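Local coordinates for protein ML032222a iGluR (Mnemiopsis leidyi, PDB 4YKI) that probably forms part of a glutamate-receptor-type ion channel of a ctenophore, its ligand-binding domain holding glycine in the cleft between two lobes, at residues G7-L12 / G50-Y55. Residues are numbered along the deposited sequence; the frame is centred on the assembly and turned at random.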
ATOM      1  N   GLY B   7       4.705  -6.280  28.173  1.00 19.10           N
ATOM      2  CA  GLY B   7       5.647  -5.807  29.177  1.00 17.46           C
ATOM      3  C   GLY B   7       6.884  -5.089  28.619  1.00 17.28           C
ATOM      4  O   GLY B   7       7.647  -4.516  29.381  1.00 18.91           O
ATOM      5  N   ARG B   8       7.090  -5.102  27.309  1.00 15.01           N
ATOM      6  CA  ARG B   8       8.218  -4.400  26.713  1.00 14.24           C
ATOM      7  C   ARG B   8       8.027  -2.898  26.815  1.00 13.55           C
ATOM      8  O   ARG B   8       6.905  -2.414  26.905  1.00 14.26           O
ATOM      9  CB  ARG B   8       8.384  -4.808  25.245  1.00 14.52           C
ATOM     10  CG  ARG B   8       8.633  -6.303  25.029  1.00 15.30           C
ATOM     11  CD  ARG B   8      10.010  -6.774  25.444  1.00 15.03           C
ATOM     12  NE  ARG B   8      10.106  -8.217  25.236  1.00 15.71           N
ATOM     13  CZ  ARG B   8      11.226  -8.916  25.257  1.00 17.30           C
ATOM     14  NH1 ARG B   8      12.390  -8.328  25.459  1.00 16.43           N
ATOM     15  NH2 ARG B   8      11.177 -10.218  25.056  1.00 18.04           N
ATOM     16  N   HIS B   9       9.138  -2.177  26.803  1.00 13.49           N
ATOM     17  CA  HIS B   9       9.130  -0.720  26.722  1.00 13.19           C
ATOM     18  C   HIS B   9       9.797  -0.319  25.416  1.00 12.51           C
ATOM     19  O   HIS B   9      11.004  -0.472  25.264  1.00 13.87           O
ATOM     20  CB  HIS B   9       9.877  -0.077  27.890  1.00 13.37           C
ATOM     21  CG  HIS B   9       9.842   1.418  27.852  1.00 13.68           C
ATOM     22  ND1 HIS B   9       8.694   2.138  28.118  1.00 14.18           N
ATOM     23  CD2 HIS B   9      10.790   2.323  27.506  1.00 13.58           C
ATOM     24  CE1 HIS B   9       8.950   3.426  27.967  1.00 14.26           C
ATOM     25  NE2 HIS B   9      10.212   3.564  27.587  1.00 14.29           N
ATOM     26  N   LEU B  10       9.003   0.171  24.476  1.00 12.01           N
ATOM     27  CA  LEU B  10       9.496   0.563  23.177  1.00 12.68           C
ATOM     28  C   LEU B  10       9.915   2.030  23.136  1.00 13.17           C
ATOM     29  O   LEU B  10       9.221   2.897  23.633  1.00 14.45           O
ATOM     30  CB  LEU B  10       8.445   0.302  22.095  1.00 12.62           C
ATOM     31  CG  LEU B  10       7.972  -1.139  21.870  1.00 13.47           C
ATOM     32  CD1 LEU B  10       7.041  -1.213  20.657  1.00 14.56           C
ATOM     33  CD2 LEU B  10       9.167  -2.094  21.722  1.00 14.15           C
ATOM     34  N   ARG B  11      11.050   2.282  22.500  1.00 11.54           N
ATOM     35  CA  ARG B  11      11.496   3.617  22.166  1.00 11.45           C
ATOM     36  C   ARG B  11      11.106   3.853  20.719  1.00 10.59           C
ATOM     37  O   ARG B  11      11.532   3.106  19.836  1.00 11.48           O
ATOM     38  CB  ARG B  11      13.009   3.749  22.372  1.00 12.30           C
ATOM     39  CG  ARG B  11      13.501   3.550  23.830  1.00 14.46           C
ATOM     40  CD  ARG B  11      13.793   2.085  24.252  1.00 15.28           C
ATOM     41  NE  ARG B  11      14.455   1.388  23.170  1.00 15.03           N
ATOM     42  CZ  ARG B  11      15.731   1.499  22.831  1.00 15.86           C
ATOM     43  NH1 ARG B  11      16.588   2.164  23.596  1.00 17.86           N
ATOM     44  NH2 ARG B  11      16.140   0.906  21.712  1.00 15.91           N
ATOM     45  N   LEU B  12      10.283   4.858  20.487  1.00 10.89           N
ATOM     46  CA  LEU B  12       9.700   5.100  19.165  1.00 11.03           C
ATOM     47  C   LEU B  12      10.256   6.371  18.560  1.00 10.76           C
ATOM     48  O   LEU B  12      10.144   7.445  19.153  1.00 11.62           O
ATOM     49  CB  LEU B  12       8.173   5.204  19.264  1.00 10.90           C
ATOM     50  CG  LEU B  12       7.486   3.973  19.868  1.00 11.59           C
ATOM     51  CD1 LEU B  12       5.985   4.242  19.963  1.00 12.08           C
ATOM     52  CD2 LEU B  12       7.774   2.722  19.052  1.00 11.90           C
ATOM     53  N   GLY B  50       0.272  -4.607  24.657  1.00 17.21           N
ATOM     54  CA  GLY B  50       0.727  -4.643  26.035  1.00 18.41           C
ATOM     55  C   GLY B  50       2.083  -4.036  26.312  1.00 17.27           C
ATOM     56  O   GLY B  50       2.694  -4.378  27.325  1.00 17.95           O
ATOM     57  N   PHE B  51       2.556  -3.138  25.451  1.00 14.53           N
ATOM     58  CA  PHE B  51       3.828  -2.462  25.690  1.00 13.66           C
ATOM     59  C   PHE B  51       3.617  -1.056  26.226  1.00 12.99           C
ATOM     60  O   PHE B  51       2.557  -0.474  26.040  1.00 14.08           O
ATOM     61  CB  PHE B  51       4.718  -2.423  24.425  1.00 14.55           C
ATOM     62  CG  PHE B  51       4.117  -1.687  23.226  1.00 13.33           C
ATOM     63  CD1 PHE B  51       4.256  -0.305  23.083  1.00 12.76           C
ATOM     64  CD2 PHE B  51       3.451  -2.377  22.215  1.00 14.14           C
ATOM     65  CE1 PHE B  51       3.738   0.346  21.984  1.00 13.46           C
ATOM     66  CE2 PHE B  51       2.925  -1.705  21.109  1.00 14.37           C
ATOM     67  CZ  PHE B  51       3.075  -0.355  20.997  1.00 13.71           C
ATOM     68  N   THR B  52       4.630  -0.538  26.910  1.00 13.21           N
ATOM     69  CA  THR B  52       4.719   0.890  27.190  1.00 12.19           C
ATOM     70  C   THR B  52       5.675   1.505  26.178  1.00 11.78           C
ATOM     71  O   THR B  52       6.378   0.794  25.468  1.00 11.78           O
ATOM     72  CB  THR B  52       5.209   1.172  28.611  1.00 13.53           C
ATOM     73  OG1 THR B  52       6.508   0.602  28.788  1.00 14.28           O
ATOM     74  CG2 THR B  52       4.271   0.591  29.635  1.00 15.57           C
ATOM     75  N   TYR B  53       5.705   2.820  26.069  1.00 11.99           N
ATOM     76  CA  TYR B  53       6.529   3.446  25.055  1.00 11.96           C
ATOM     77  C   TYR B  53       6.902   4.863  25.440  1.00 11.85           C
ATOM     78  O   TYR B  53       6.338   5.461  26.367  1.00 12.43           O
ATOM     79  CB  TYR B  53       5.809   3.446  23.682  1.00 11.91           C
ATOM     80  CG  TYR B  53       4.510   4.209  23.690  1.00 12.48           C
ATOM     81  CD1 TYR B  53       3.341   3.602  24.114  1.00 14.06           C
ATOM     82  CD2 TYR B  53       4.464   5.548  23.336  1.00 12.89           C
ATOM     83  CE1 TYR B  53       2.163   4.288  24.175  1.00 15.03           C
ATOM     84  CE2 TYR B  53       3.271   6.255  23.396  1.00 13.56           C
ATOM     85  CZ  TYR B  53       2.120   5.612  23.823  1.00 14.46           C
ATOM     86  OH  TYR B  53       0.921   6.262  23.907  1.00 16.46           O
ATOM     87  N   GLU B  54       7.877   5.385  24.714  1.00 12.02           N
ATOM     88  CA  GLU B  54       8.220   6.796  24.726  1.00 11.63           C
ATOM     89  C   GLU B  54       8.634   7.167  23.322  1.00 11.72           C
ATOM     90  O   GLU B  54       9.008   6.301  22.538  1.00 12.44           O
ATOM     91  CB  GLU B  54       9.360   7.081  25.705  1.00 12.03           C
ATOM     92  CG  GLU B  54      10.695   6.452  25.289  1.00 13.52           C
ATOM     93  CD  GLU B  54      11.763   6.629  26.332  1.00 15.52           C
ATOM     94  OE1 GLU B  54      11.918   5.701  27.155  1.00 17.21           O
ATOM     95  OE2 GLU B  54      12.437   7.685  26.326  1.00 16.44           O
ATOM     96  N   TYR B  55       8.609   8.458  23.016  1.00 11.45           N
ATOM     97  CA  TYR B  55       9.050   8.954  21.730  1.00 11.01           C
ATOM     98  C   TYR B  55      10.411   9.622  21.852  1.00 11.56           C
ATOM     99  O   TYR B  55      10.653  10.372  22.805  1.00 12.89           O
ATOM    100  CB  TYR B  55       8.030   9.945  21.180  1.00 11.68           C
ATOM    101  CG  TYR B  55       6.662   9.385  20.841  1.00 11.85           C
ATOM    102  CD1 TYR B  55       6.472   8.596  19.715  1.00 12.30           C
ATOM    103  CD2 TYR B  55       5.558   9.670  21.624  1.00 11.97           C
ATOM    104  CE1 TYR B  55       5.229   8.110  19.392  1.00 12.68           C
ATOM    105  CE2 TYR B  55       4.305   9.184  21.312  1.00 12.62           C
ATOM    106  CZ  TYR B  55       4.143   8.418  20.183  1.00 12.41           C
ATOM    107  OH  TYR B  55       2.893   7.960  19.820  1.00 12.55           O
TER
HETATM  108  O   HOH W   1       6.890  -1.800  30.084  1.00 21.41           O
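Leu-10 sets its CD1 methyl over the face of the Phe-51 ring, 3.7 Å from the centroid and 8° off the ring normal, a CH-pi contact. Leu-10 lies in strand 9-13, and Phe-51 comes just before strand 52-56; the two strands pair in parallel in a three-stranded sheet in one lobe of this periplasmic-binding-protein-like domain, joined by a beta-alpha-beta crossover through helix 37-49. Ser-46 of that helix touches the Phe-51 side chain. An alanine here would probably leave Leu-10 CD1 without its aromatic platform and open a gap beside the helix. Farther along the same face, Leu-12 CD1 reaches Tyr-53 CB at 3.8 Å, a leucine branch suiting this buried face, where Val-42 and Val-43 pack from the helix. Backbone bonds zip the strands: Arg-8 O takes Thr-52 N, Leu-10 gives N-H to Thr-52 O and accepts from Glu-54 N, and Leu-12 N donates to Glu-54 O. Gly-50, just past the helix, has positive phi, which a residue without a side chain adopts easily; its O receives Gly-7 N at 2.9 Å. On the other face, polar groups suit the more exposed surface. The Arg-11 guanidinium leaves the pair, its NE forming a salt bridge with Asp-86 OD2, while His-9, its CG anti to the backbone N (chi1 -178°), spans two partners with its ring edge. ND1 and Thr-52 OG1 share a hydrogen bond of 2.8 Å, and a water links that hydroxyl to Gly-7 O. Held at both nitrogens, the imidazole is probably restrained from turning: NE2 donates to the anti lone pair of Glu-54 OE1 at 2.8 Å, that oxygen lying 4° from the ring plane.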